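Local coordinates for protein pectate lyase/Amb allergen (Acidovorax citrulli, PDB 4HWV) that probably cleaves pectate, a plant cell-wall polysaccharide, by calcium-dependent beta-elimination, at residues 43-48 / 58-63; 48-53 / 68-73; 337-342 / 346-351; 363-368 / 382-387. All blocks are in the same frame, centred on the assembly; numbering follows the deposited sequence.

Contact 1. Residues 43-48 / 58-63; sequences RTYTVA and YGNTAV
Y45 and N60 reach for each other from opposite directions, one off strand 44-47, the other off the turn that follows helix 50-57. The amide of N60 does not lie over the ring. Its ND2 comes up at the ring edge, near the ring plane, 4.0 Å from Y45 CE1, and the amide and ring planes are turned 60° apart. With CG anti to the carbonyl carbon (chi1 -74°), N60 brings its amide back toward the tyrosine, though its CB does not point that way. Beyond the edge a water joins the two polar ends: it donates to Y45 OH at 2.7 Å and accepts from N60 ND2 at 3.0 Å, lying in the plane of the ring. The phenol also brushes the backbone, Y45 OH resting 3.8 Å from G59 CA.

That backbone has a defined shape. G59, at positive phi, is the C' residue of a Schellman motif that ends helix 50-57, and Y58 to T61 form a type I' turn. Y58 O takes both T61 N and T61 OG1, the hydroxyl at 2.8 Å in the carbonyl plane. Y45 also packs on A56 of the helix and I81 of strand 79-83.

Since the direct touches are long and the polar link runs through one water at the surface, the tyrosine and asparagine ends are probably held together only lightly, while the turn keeps its form through its own bonds.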
loop_
_atom_site.group_PDB
_atom_site.type_symbol
_atom_site.label_atom_id
_atom_site.label_comp_id
_atom_site.label_asym_id
_atom_site.label_seq_id
_atom_site.Cartn_x
_atom_site.Cartn_y
_atom_site.Cartn_z
ATOM N N ARG A 43 27.157 3.902 -24.009
ATOM C CA ARG A 43 26.852 3.867 -22.590
ATOM C C ARG A 43 25.591 4.669 -22.280
ATOM O O ARG A 43 25.439 5.219 -21.193
ATOM C CB ARG A 43 28.043 4.347 -21.782
ATOM C CG ARG A 43 29.182 3.328 -21.821
ATOM C CD ARG A 43 30.336 3.711 -20.925
ATOM N NE ARG A 43 31.121 2.525 -20.603
ATOM C CZ ARG A 43 31.972 1.930 -21.431
ATOM N NH1 ARG A 43 32.180 2.413 -22.646
ATOM N NH2 ARG A 43 32.612 0.837 -21.034
ATOM N N THR A 44 24.669 4.687 -23.235
ATOM C CA THR A 44 23.337 5.262 -23.053
ATOM C C THR A 44 22.337 4.136 -23.243
ATOM O O THR A 44 22.301 3.481 -24.282
ATOM C CB THR A 44 23.106 6.413 -24.041
ATOM O OG1 THR A 44 24.102 7.414 -23.815
ATOM C CG2 THR A 44 21.724 7.027 -23.874
ATOM N N TYR A 45 21.552 3.876 -22.204
ATOM C CA TYR A 45 20.707 2.686 -22.171
ATOM C C TYR A 45 19.290 3.011 -21.716
ATOM O O TYR A 45 19.072 3.948 -20.932
ATOM C CB TYR A 45 21.248 1.692 -21.146
ATOM C CG TYR A 45 22.731 1.380 -21.178
ATOM C CD1 TYR A 45 23.214 0.270 -21.853
ATOM C CD2 TYR A 45 23.648 2.162 -20.468
ATOM C CE1 TYR A 45 24.569 -0.053 -21.834
ATOM C CE2 TYR A 45 24.999 1.848 -20.431
ATOM C CZ TYR A 45 25.442 0.739 -21.122
ATOM O OH TYR A 45 26.768 0.411 -21.065
ATOM N N THR A 46 18.330 2.220 -22.181
ATOM C CA THR A 46 16.971 2.245 -21.634
ATOM C C THR A 46 16.722 0.860 -21.039
ATOM O O THR A 46 16.868 -0.149 -21.732
ATOM C CB THR A 46 15.929 2.560 -22.707
ATOM O OG1 THR A 46 16.245 3.810 -23.304
ATOM C CG2 THR A 46 14.527 2.627 -22.103
ATOM N N VAL A 47 16.378 0.816 -19.747
ATOM C CA VAL A 47 16.247 -0.451 -19.036
ATOM C C VAL A 47 14.869 -0.597 -18.387
ATOM O O VAL A 47 14.263 0.383 -17.944
ATOM C CB VAL A 47 17.367 -0.583 -17.959
ATOM C CG1 VAL A 47 18.738 -0.474 -18.625
ATOM C CG2 VAL A 47 17.241 0.455 -16.861
ATOM N N ALA A 48 14.394 -1.838 -18.327
ATOM C CA ALA A 48 13.018 -2.119 -17.915
ATOM C C ALA A 48 12.922 -3.272 -16.909
ATOM O O ALA A 48 11.821 -3.663 -16.507
ATOM C CB ALA A 48 12.132 -2.409 -19.142
ATOM N N TYR A 58 27.071 -2.225 -15.267
ATOM C CA TYR A 58 28.293 -3.019 -15.370
ATOM C C TYR A 58 28.872 -3.014 -16.793
ATOM O O TYR A 58 29.801 -3.760 -17.096
ATOM C CB TYR A 58 28.027 -4.465 -14.912
ATOM C CG TYR A 58 27.976 -4.646 -13.403
ATOM C CD1 TYR A 58 26.975 -4.049 -12.636
ATOM C CD2 TYR A 58 28.929 -5.422 -12.746
ATOM C CE1 TYR A 58 26.931 -4.206 -11.262
ATOM C CE2 TYR A 58 28.881 -5.601 -11.365
ATOM C CZ TYR A 58 27.879 -4.980 -10.630
ATOM O OH TYR A 58 27.799 -5.123 -9.265
ATOM N N GLY A 59 28.343 -2.168 -17.673
ATOM C CA GLY A 59 28.851 -2.106 -19.037
ATOM C C GLY A 59 28.859 -3.459 -19.719
ATOM O O GLY A 59 29.807 -3.817 -20.430
ATOM N N ASN A 60 27.802 -4.224 -19.473
ATOM C CA ASN A 60 27.602 -5.530 -20.088
ATOM C C ASN A 60 28.647 -6.568 -19.681
ATOM O O ASN A 60 28.840 -7.561 -20.377
ATOM C CB ASN A 60 27.479 -5.400 -21.618
ATOM C CG ASN A 60 26.158 -4.831 -22.006
ATOM O OD1 ASN A 60 25.135 -5.460 -21.776
ATOM N ND2 ASN A 60 26.154 -3.625 -22.573
ATOM N N THR A 61 29.270 -6.365 -18.520
ATOM C CA THR A 61 30.219 -7.352 -18.017
ATOM C C THR A 61 29.634 -8.216 -16.901
ATOM O O THR A 61 30.320 -9.083 -16.384
ATOM C CB THR A 61 31.508 -6.710 -17.469
ATOM O OG1 THR A 61 31.209 -6.043 -16.234
ATOM C CG2 THR A 61 32.138 -5.743 -18.478
ATOM N N ALA A 62 28.384 -7.983 -16.511
ATOM C CA ALA A 62 27.823 -8.733 -15.387
ATOM C C ALA A 62 27.472 -10.160 -15.771
ATOM O O ALA A 62 27.024 -10.418 -16.887
ATOM C CB ALA A 62 26.593 -8.038 -14.827
ATOM N N VAL A 63 27.694 -11.083 -14.842
ATOM C CA VAL A 63 27.114 -12.405 -14.941
ATOM C C VAL A 63 26.120 -12.499 -13.800
ATOM O O VAL A 63 26.488 -12.414 -12.620
ATOM C CB VAL A 63 28.165 -13.528 -14.851
ATOM C CG1 VAL A 63 27.481 -14.892 -14.873
ATOM C CG2 VAL A 63 29.166 -13.407 -15.998
HETATM O O HOH W 1 28.241 -1.515 -22.271
#

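Contact 2. Residues 48-53 / 68-73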
loop_
_atom_site.group_PDB
_atom_site.type_symbol
_atom_site.label_atom_id
_atom_site.label_comp_id
_atom_site.label_asym_id
_atom_site.label_seq_id
_atom_site.Cartn_x
_atom_site.Cartn_y
_atom_site.Cartn_z
ATOM N N ALA A 48 14.394 -1.838 -18.327
ATOM C CA ALA A 48 13.018 -2.119 -17.915
ATOM C C ALA A 48 12.922 -3.272 -16.909
ATOM O O ALA A 48 11.821 -3.663 -16.507
ATOM C CB ALA A 48 12.132 -2.409 -19.142
ATOM N N ASN A 49 14.066 -3.816 -16.491
ATOM C CA ASN A 49 14.071 -4.886 -15.495
ATOM C C ASN A 49 15.423 -4.941 -14.812
ATOM O O ASN A 49 16.376 -4.230 -15.209
ATOM C CB ASN A 49 13.684 -6.243 -16.130
ATOM C CG ASN A 49 14.710 -6.733 -17.142
ATOM O OD1 ASN A 49 15.875 -6.904 -16.806
ATOM N ND2 ASN A 49 14.266 -6.998 -18.379
ATOM N N ARG A 50 15.518 -5.768 -13.776
ATOM C CA ARG A 50 16.702 -5.817 -12.942
ATOM C C ARG A 50 17.951 -6.247 -13.717
ATOM O O ARG A 50 19.046 -5.708 -13.504
ATOM C CB ARG A 50 16.449 -6.762 -11.772
ATOM C CG ARG A 50 17.632 -6.908 -10.793
ATOM C CD ARG A 50 17.291 -7.831 -9.602
ATOM N NE ARG A 50 18.421 -7.955 -8.688
ATOM C CZ ARG A 50 19.462 -8.765 -8.903
ATOM N NH1 ARG A 50 19.500 -9.535 -10.000
ATOM N NH2 ARG A 50 20.473 -8.789 -8.031
ATOM N N ASN A 51 17.798 -7.228 -14.609
ATOM C CA ASN A 51 18.939 -7.686 -15.397
ATOM C C ASN A 51 19.488 -6.581 -16.298
ATOM O O ASN A 51 20.705 -6.356 -16.356
ATOM C CB ASN A 51 18.586 -8.911 -16.252
ATOM C CG ASN A 51 18.414 -10.183 -15.430
ATOM O OD1 ASN A 51 18.879 -10.280 -14.307
ATOM N ND2 ASN A 51 17.794 -11.190 -16.025
ATOM N N GLU A 52 18.595 -5.881 -16.996
ATOM C CA GLU A 52 19.021 -4.793 -17.880
ATOM C C GLU A 52 19.672 -3.657 -17.114
ATOM O O GLU A 52 20.676 -3.092 -17.548
ATOM C CB GLU A 52 17.842 -4.263 -18.678
ATOM C CG GLU A 52 17.275 -5.287 -19.686
ATOM C CD GLU A 52 16.065 -4.770 -20.438
ATOM O OE1 GLU A 52 15.603 -3.655 -20.152
ATOM O OE2 GLU A 52 15.575 -5.478 -21.343
ATOM N N LEU A 53 19.105 -3.327 -15.955
ATOM C CA LEU A 53 19.685 -2.279 -15.114
ATOM C C LEU A 53 21.121 -2.654 -14.701
ATOM O O LEU A 53 22.050 -1.844 -14.817
ATOM C CB LEU A 53 18.809 -2.074 -13.875
ATOM C CG LEU A 53 19.405 -1.133 -12.828
ATOM C CD1 LEU A 53 19.618 0.288 -13.337
ATOM C CD2 LEU A 53 18.477 -1.103 -11.619
ATOM N N GLY A 68 20.070 -14.554 -8.982
ATOM C CA GLY A 68 20.067 -13.112 -9.094
ATOM C C GLY A 68 21.354 -12.456 -8.634
ATOM O O GLY A 68 21.581 -11.285 -8.939
ATOM N N SER A 69 22.214 -13.189 -7.934
ATOM C CA SER A 69 23.454 -12.592 -7.468
ATOM C C SER A 69 24.368 -12.248 -8.646
ATOM O O SER A 69 24.276 -12.854 -9.722
ATOM C CB SER A 69 24.169 -13.489 -6.456
ATOM O OG SER A 69 24.509 -14.741 -7.004
ATOM N N VAL A 70 25.239 -11.262 -8.436
ATOM C CA VAL A 70 25.998 -10.655 -9.525
ATOM C C VAL A 70 27.501 -10.785 -9.357
ATOM O O VAL A 70 28.035 -10.565 -8.264
ATOM C CB VAL A 70 25.672 -9.142 -9.603
ATOM C CG1 VAL A 70 26.459 -8.467 -10.718
ATOM C CG2 VAL A 70 24.166 -8.916 -9.769
ATOM N N GLN A 71 28.169 -11.136 -10.457
ATOM C CA GLN A 71 29.611 -11.003 -10.589
ATOM C C GLN A 71 29.888 -10.066 -11.747
ATOM O O GLN A 71 29.083 -9.984 -12.664
ATOM C CB GLN A 71 30.239 -12.347 -10.947
ATOM C CG GLN A 71 30.050 -13.462 -9.935
ATOM C CD GLN A 71 30.578 -14.775 -10.485
ATOM O OE1 GLN A 71 29.835 -15.547 -11.107
ATOM N NE2 GLN A 71 31.871 -15.020 -10.292
ATOM N N GLY A 72 31.016 -9.370 -11.714
ATOM C CA GLY A 72 31.418 -8.591 -12.875
ATOM C C GLY A 72 32.073 -7.279 -12.489
ATOM O O GLY A 72 32.389 -7.057 -11.324
ATOM N N THR A 73 32.254 -6.392 -13.462
ATOM C CA THR A 73 33.007 -5.159 -13.239
ATOM C C THR A 73 32.099 -3.941 -13.376
ATOM O O THR A 73 31.674 -3.623 -14.482
ATOM C CB THR A 73 34.153 -5.034 -14.251
ATOM O OG1 THR A 73 34.999 -6.181 -14.126
ATOM C CG2 THR A 73 34.977 -3.763 -13.996
#
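R50 grips the backbone of G68 with both terminal nitrogens, and this is the tight part of the contact. NH1 and NH2 each donate to G68 O at 2.9 Å, end-on to the one atom, with bent N-H...O angles of 135° and 137°. NH1 meets a lone pair in the carbonyl plane, whereas NH2 sits well above that plane; the oxygen itself is tilted slightly from the plane of the guanidinium. The side chain gets there extended as far as NE, CG anti to the backbone N (chi1 -180°). NH2 has a second acceptor in V158 O, so two backbone carbonyls probably help to stabilise the buried charge.

R50 is the first residue of helix 50-57, directly after the N-cap N49, whose OD1 accepts from E52 N at 2.9 Å. E52 OE1 in turn takes A48 N at 2.8 Å, so the N-cap side chain holds the first turn and E52 holds the chain leading into it.

Looser contact lies toward strand 70-71, which pairs antiparallel with strand 63-64. There V70 CG2 comes obliquely to the guanidinium, 4.1 Å from R50 NH2, and past it Q71, G72 and T73 run out along the exposed surface.

Contact 3. Residues 337-342 / 346-351; sequences RQARVR and VHLYNN
This is a buried apolar contact inside the right-handed parallel beta-helix of the pectate lyase fold, between strand 340-341 and the start of segment 346-351, which lies on the long strand 345-356. V341 and V346 meet tip to tip. V341 CG1 comes to 3.5 Å from V346 CG2, and the other pair of methyls, V341 CG2 and V346 CG1, follows at 4.0 Å. In both valines CG1 is anti to the backbone N (chi1 -179° and 175°), which presents the two methyls of each to those of the other.

Further along, the packing eases. L348 CD2 lies 4.5 Å from A339 CB and 4.2 Å from A339 N, beside the cis peptide bond that joins Q338 to A339. The side chain of Q338 turns to other partners, NE2 donating to A367 O and L334 O, while the backbone O of Q338 accepts from Y353 OH. A339 is near the metal region, its side chain about 9 Å from that of the calcium ligand D282.

Neighbouring strands close over the pairs. V346 and L348 lie against V324 and F326 of strand 324-327, A339 touches F326 and also F304 of strand 302-306, and V377 of strand 376-387 packs on both V341 and L348.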
loop_
_atom_site.group_PDB
_atom_site.type_symbol
_atom_site.label_atom_id
_atom_site.label_comp_id
_atom_site.label_asym_id
_atom_site.label_seq_id
_atom_site.Cartn_x
_atom_site.Cartn_y
_atom_site.Cartn_z
ATOM N N ARG A 337 13.886 11.242 11.988
ATOM C CA ARG A 337 15.109 11.380 11.189
ATOM C C ARG A 337 14.862 12.214 9.938
ATOM O O ARG A 337 15.149 11.790 8.814
ATOM C CB ARG A 337 15.708 10.028 10.801
ATOM C CG ARG A 337 16.046 9.138 11.973
ATOM C CD ARG A 337 16.934 8.001 11.454
ATOM N NE ARG A 337 17.180 6.966 12.456
ATOM C CZ ARG A 337 17.634 5.748 12.180
ATOM N NH1 ARG A 337 17.840 5.367 10.923
ATOM N NH2 ARG A 337 17.872 4.904 13.170
ATOM N N GLN A 338 14.355 13.423 10.124
ATOM C CA GLN A 338 14.085 14.267 8.972
ATOM C C GLN A 338 14.755 15.648 9.094
ATOM O O GLN A 338 14.075 16.668 9.122
ATOM C CB GLN A 338 12.571 14.323 8.649
ATOM C CG GLN A 338 11.628 14.714 9.801
ATOM C CD GLN A 338 10.174 14.331 9.532
ATOM O OE1 GLN A 338 9.633 14.569 8.438
ATOM N NE2 GLN A 338 9.522 13.760 10.536
ATOM N N ALA A 339 16.092 15.710 9.137
ATOM C CA ALA A 339 17.050 14.599 9.087
ATOM C C ALA A 339 17.713 14.438 10.459
ATOM O O ALA A 339 17.722 15.387 11.259
ATOM C CB ALA A 339 18.128 14.878 8.022
ATOM N N ARG A 340 18.286 13.264 10.720
ATOM C CA ARG A 340 19.070 13.060 11.937
ATOM C C ARG A 340 20.550 13.219 11.587
ATOM O O ARG A 340 21.093 12.423 10.812
ATOM C CB ARG A 340 18.826 11.676 12.540
ATOM C CG ARG A 340 19.397 11.518 13.942
ATOM C CD ARG A 340 19.645 10.051 14.341
ATOM N NE ARG A 340 19.864 9.955 15.788
ATOM C CZ ARG A 340 20.996 10.317 16.398
ATOM N NH1 ARG A 340 22.029 10.777 15.697
ATOM N NH2 ARG A 340 21.090 10.232 17.725
ATOM N N VAL A 341 21.200 14.245 12.139
ATOM C CA VAL A 341 22.534 14.631 11.678
ATOM C C VAL A 341 23.650 14.470 12.704
ATOM O O VAL A 341 23.679 15.177 13.725
ATOM C CB VAL A 341 22.528 16.083 11.183
ATOM C CG1 VAL A 341 23.923 16.457 10.697
ATOM C CG2 VAL A 341 21.467 16.257 10.088
ATOM N N ARG A 342 24.563 13.541 12.425
ATOM C CA ARG A 342 25.848 13.455 13.143
ATOM C C ARG A 342 26.963 13.903 12.212
ATOM O O ARG A 342 26.881 13.654 11.016
ATOM C CB ARG A 342 26.195 12.023 13.565
ATOM C CG ARG A 342 25.242 11.376 14.546
ATOM C CD ARG A 342 25.701 9.943 14.777
ATOM N NE ARG A 342 25.002 9.246 15.853
ATOM C CZ ARG A 342 24.087 8.298 15.687
ATOM N NH1 ARG A 342 23.729 7.899 14.480
ATOM N NH2 ARG A 342 23.549 7.717 16.756
ATOM N N VAL A 346 25.193 20.050 7.430
ATOM C CA VAL A 346 23.953 19.751 6.714
ATOM C C VAL A 346 23.047 20.981 6.671
ATOM O O VAL A 346 22.747 21.594 7.702
ATOM C CB VAL A 346 23.228 18.566 7.359
ATOM C CG1 VAL A 346 21.871 18.308 6.710
ATOM C CG2 VAL A 346 24.105 17.324 7.266
ATOM N N HIS A 347 22.656 21.354 5.452
ATOM C CA HIS A 347 21.845 22.531 5.195
ATOM C C HIS A 347 20.460 22.071 4.761
ATOM O O HIS A 347 20.346 21.315 3.798
ATOM C CB HIS A 347 22.541 23.334 4.083
ATOM C CG HIS A 347 21.898 24.640 3.735
ATOM N ND1 HIS A 347 22.148 25.259 2.528
ATOM C CD2 HIS A 347 21.074 25.471 4.424
ATOM C CE1 HIS A 347 21.520 26.418 2.487
ATOM N NE2 HIS A 347 20.847 26.569 3.617
ATOM N N LEU A 348 19.421 22.512 5.466
ATOM C CA LEU A 348 18.038 22.196 5.065
ATOM C C LEU A 348 17.343 23.520 4.827
ATOM O O LEU A 348 17.186 24.310 5.754
ATOM C CB LEU A 348 17.278 21.425 6.158
ATOM C CG LEU A 348 17.930 20.102 6.575
ATOM C CD1 LEU A 348 18.723 20.275 7.867
ATOM C CD2 LEU A 348 16.898 18.976 6.680
ATOM N N TYR A 349 16.967 23.787 3.583
ATOM C CA TYR A 349 16.256 25.020 3.296
ATOM C C TYR A 349 15.057 24.825 2.385
ATOM O O TYR A 349 15.075 23.982 1.500
ATOM C CB TYR A 349 17.192 26.118 2.752
ATOM C CG TYR A 349 17.786 25.950 1.363
ATOM C CD1 TYR A 349 18.964 25.230 1.158
ATOM C CD2 TYR A 349 17.211 26.577 0.253
ATOM C CE1 TYR A 349 19.532 25.137 -0.107
ATOM C CE2 TYR A 349 17.770 26.467 -1.012
ATOM C CZ TYR A 349 18.923 25.753 -1.182
ATOM O OH TYR A 349 19.481 25.645 -2.449
ATOM N N ASN A 350 13.998 25.588 2.640
ATOM C CA ASN A 350 12.833 25.574 1.756
ATOM C C ASN A 350 12.281 24.163 1.550
ATOM O O ASN A 350 11.981 23.762 0.421
ATOM C CB ASN A 350 13.140 26.205 0.387
ATOM C CG ASN A 350 13.360 27.714 0.438
ATOM O OD1 ASN A 350 14.050 28.239 -0.419
ATOM N ND2 ASN A 350 12.721 28.423 1.389
ATOM N N ASN A 351 12.159 23.415 2.640
ATOM C CA ASN A 351 11.427 22.153 2.599
ATOM C C ASN A 351 10.058 22.337 3.250
ATOM O O ASN A 351 9.871 23.246 4.064
ATOM C CB ASN A 351 12.204 21.059 3.330
ATOM C CG ASN A 351 13.580 20.869 2.762
ATOM O OD1 ASN A 351 13.744 20.316 1.667
ATOM N ND2 ASN A 351 14.587 21.370 3.473
#

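Contact 4. Residues 363-368 / 382-387; sequences YPWLAG and NVVSLA
In the parallel beta-helix, the loop from strand 345-356 to strand 369-371 turns a tryptophan back onto strand 376-387, where it meets a leucine in a CH-pi contact. L386 CD2 stands over one face of the W365 indole, 3.6 Å from the centroid of the five-membered ring and only 6° off its normal, and the two side chains cross at about a right angle. The second methyl works beside it: L386 CD1 is 3.6 Å from both W365 CB and W365 CG, so the leucine fork covers the root of the indole as well as its five-membered ring. With chi1 at -179°, W365 has CG anti to its N and the indole swung out to the strand. At the far end of the ring V384 CG1 comes obliquely, 4.5 Å from W365 CH2.

On the opposite face A367 O lies 3.9 Å above the indole plane, offset to the rim. L431 of strand 430-431 packs against both V384 and L386. The rotation of the indole is also pinned at its polar edge, where W365 NE1 donates to D397 O while the same nitrogen lies 3.6 Å from L386 CD2.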
loop_
_atom_site.group_PDB
_atom_site.type_symbol
_atom_site.label_atom_id
_atom_site.label_comp_id
_atom_site.label_asym_id
_atom_site.label_seq_id
_atom_site.Cartn_x
_atom_site.Cartn_y
_atom_site.Cartn_z
ATOM N N TYR A 363 2.055 6.856 10.133
ATOM C CA TYR A 363 3.399 7.321 10.458
ATOM C C TYR A 363 3.297 8.596 11.279
ATOM O O TYR A 363 3.655 9.671 10.818
ATOM C CB TYR A 363 4.209 7.565 9.184
ATOM C CG TYR A 363 4.510 6.299 8.421
ATOM C CD1 TYR A 363 5.559 5.459 8.815
ATOM C CD2 TYR A 363 3.753 5.942 7.303
ATOM C CE1 TYR A 363 5.849 4.297 8.121
ATOM C CE2 TYR A 363 4.021 4.770 6.599
ATOM C CZ TYR A 363 5.078 3.956 7.003
ATOM O OH TYR A 363 5.375 2.789 6.324
ATOM N N PRO A 364 2.783 8.481 12.509
ATOM C CA PRO A 364 2.636 9.702 13.317
ATOM C C PRO A 364 3.984 10.382 13.525
ATOM O O PRO A 364 4.991 9.718 13.744
ATOM C CB PRO A 364 2.087 9.191 14.669
ATOM C CG PRO A 364 1.600 7.805 14.387
ATOM C CD PRO A 364 2.466 7.266 13.268
ATOM N N TRP A 365 3.989 11.703 13.462
ATOM C CA TRP A 365 5.197 12.471 13.693
ATOM C C TRP A 365 5.749 12.237 15.101
ATOM O O TRP A 365 5.046 12.395 16.116
ATOM C CB TRP A 365 4.872 13.943 13.553
ATOM C CG TRP A 365 6.023 14.900 13.743
ATOM C CD1 TRP A 365 6.577 15.306 14.933
ATOM C CD2 TRP A 365 6.723 15.609 12.709
ATOM N NE1 TRP A 365 7.579 16.211 14.700
ATOM C CE2 TRP A 365 7.684 16.421 13.345
ATOM C CE3 TRP A 365 6.632 15.628 11.307
ATOM C CZ2 TRP A 365 8.532 17.256 12.638
ATOM C CZ3 TRP A 365 7.472 16.467 10.613
ATOM C CH2 TRP A 365 8.414 17.273 11.280
ATOM N N LEU A 366 7.031 11.897 15.146
ATOM C CA LEU A 366 7.755 11.781 16.405
ATOM C C LEU A 366 8.794 12.900 16.559
ATOM O O LEU A 366 8.841 13.566 17.593
ATOM C CB LEU A 366 8.433 10.410 16.514
ATOM C CG LEU A 366 9.280 10.230 17.776
ATOM C CD1 LEU A 366 8.455 10.316 19.068
ATOM C CD2 LEU A 366 9.991 8.896 17.679
ATOM N N ALA A 367 9.626 13.103 15.541
ATOM C CA ALA A 367 10.691 14.110 15.593
ATOM C C ALA A 367 10.936 14.636 14.195
ATOM O O ALA A 367 10.678 13.935 13.201
ATOM C CB ALA A 367 11.980 13.513 16.160
ATOM N N GLY A 368 11.474 15.847 14.140
ATOM C CA GLY A 368 11.825 16.482 12.884
ATOM C C GLY A 368 13.316 16.395 12.630
ATOM O O GLY A 368 13.838 15.332 12.268
ATOM N N ASN A 382 12.071 26.832 6.219
ATOM C CA ASN A 382 11.310 25.589 6.126
ATOM C C ASN A 382 9.914 25.835 6.685
ATOM O O ASN A 382 9.754 26.563 7.678
ATOM C CB ASN A 382 11.990 24.476 6.919
ATOM C CG ASN A 382 13.357 24.119 6.348
ATOM O OD1 ASN A 382 13.445 23.446 5.325
ATOM N ND2 ASN A 382 14.425 24.579 7.001
ATOM N N VAL A 383 8.918 25.215 6.057
ATOM C CA VAL A 383 7.537 25.277 6.527
ATOM C C VAL A 383 7.120 23.932 7.074
ATOM O O VAL A 383 7.377 22.911 6.449
ATOM C CB VAL A 383 6.591 25.664 5.393
ATOM C CG1 VAL A 383 5.126 25.589 5.854
ATOM C CG2 VAL A 383 6.934 27.036 4.870
ATOM N N VAL A 384 6.475 23.954 8.238
ATOM C CA VAL A 384 5.983 22.749 8.876
ATOM C C VAL A 384 4.481 22.875 9.122
ATOM O O VAL A 384 4.025 23.825 9.770
ATOM C CB VAL A 384 6.718 22.484 10.229
ATOM C CG1 VAL A 384 6.230 21.182 10.876
ATOM C CG2 VAL A 384 8.224 22.487 10.035
ATOM N N SER A 385 3.727 21.926 8.576
ATOM C CA SER A 385 2.316 21.769 8.901
ATOM C C SER A 385 2.189 20.492 9.705
ATOM O O SER A 385 2.360 19.402 9.165
ATOM C CB SER A 385 1.483 21.627 7.633
ATOM O OG SER A 385 0.144 21.296 7.965
ATOM N N LEU A 386 1.911 20.634 10.991
ATOM C CA LEU A 386 1.923 19.500 11.900
ATOM C C LEU A 386 0.634 19.533 12.698
ATOM O O LEU A 386 0.481 20.348 13.617
ATOM C CB LEU A 386 3.169 19.556 12.796
ATOM C CG LEU A 386 3.378 18.362 13.734
ATOM C CD1 LEU A 386 3.262 17.052 12.966
ATOM C CD2 LEU A 386 4.736 18.463 14.390
ATOM N N ALA A 387 -0.302 18.670 12.308
ATOM C CA ALA A 387 -1.603 18.586 12.955
ATOM C C ALA A 387 -1.548 17.701 14.190
ATOM O O ALA A 387 -0.508 17.150 14.536
ATOM C CB ALA A 387 -2.640 18.061 11.968
#

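In the fold
From the N terminus, contact 1 spans helix 50-57 and brings the turn after it back to strand 44-47. Contact 2 crosses it: its first segment shares A48 and lies between the two segments of contact 1, and its second follows them. The two touch through V63 N and Q71 O, so strand, helix and the 63-64/70-71 hairpin form one unit. Some 260 residues later contact 3 closes a short loop of three residues, and contact 4 then closes a longer one in series, about 13 Å away between centres. They meet through Q338 with A367 and G368, and strands 345-356 and 376-387 are neighbours. Contacts 3 and 4 lie across the chain's centre from contacts 1 and 2.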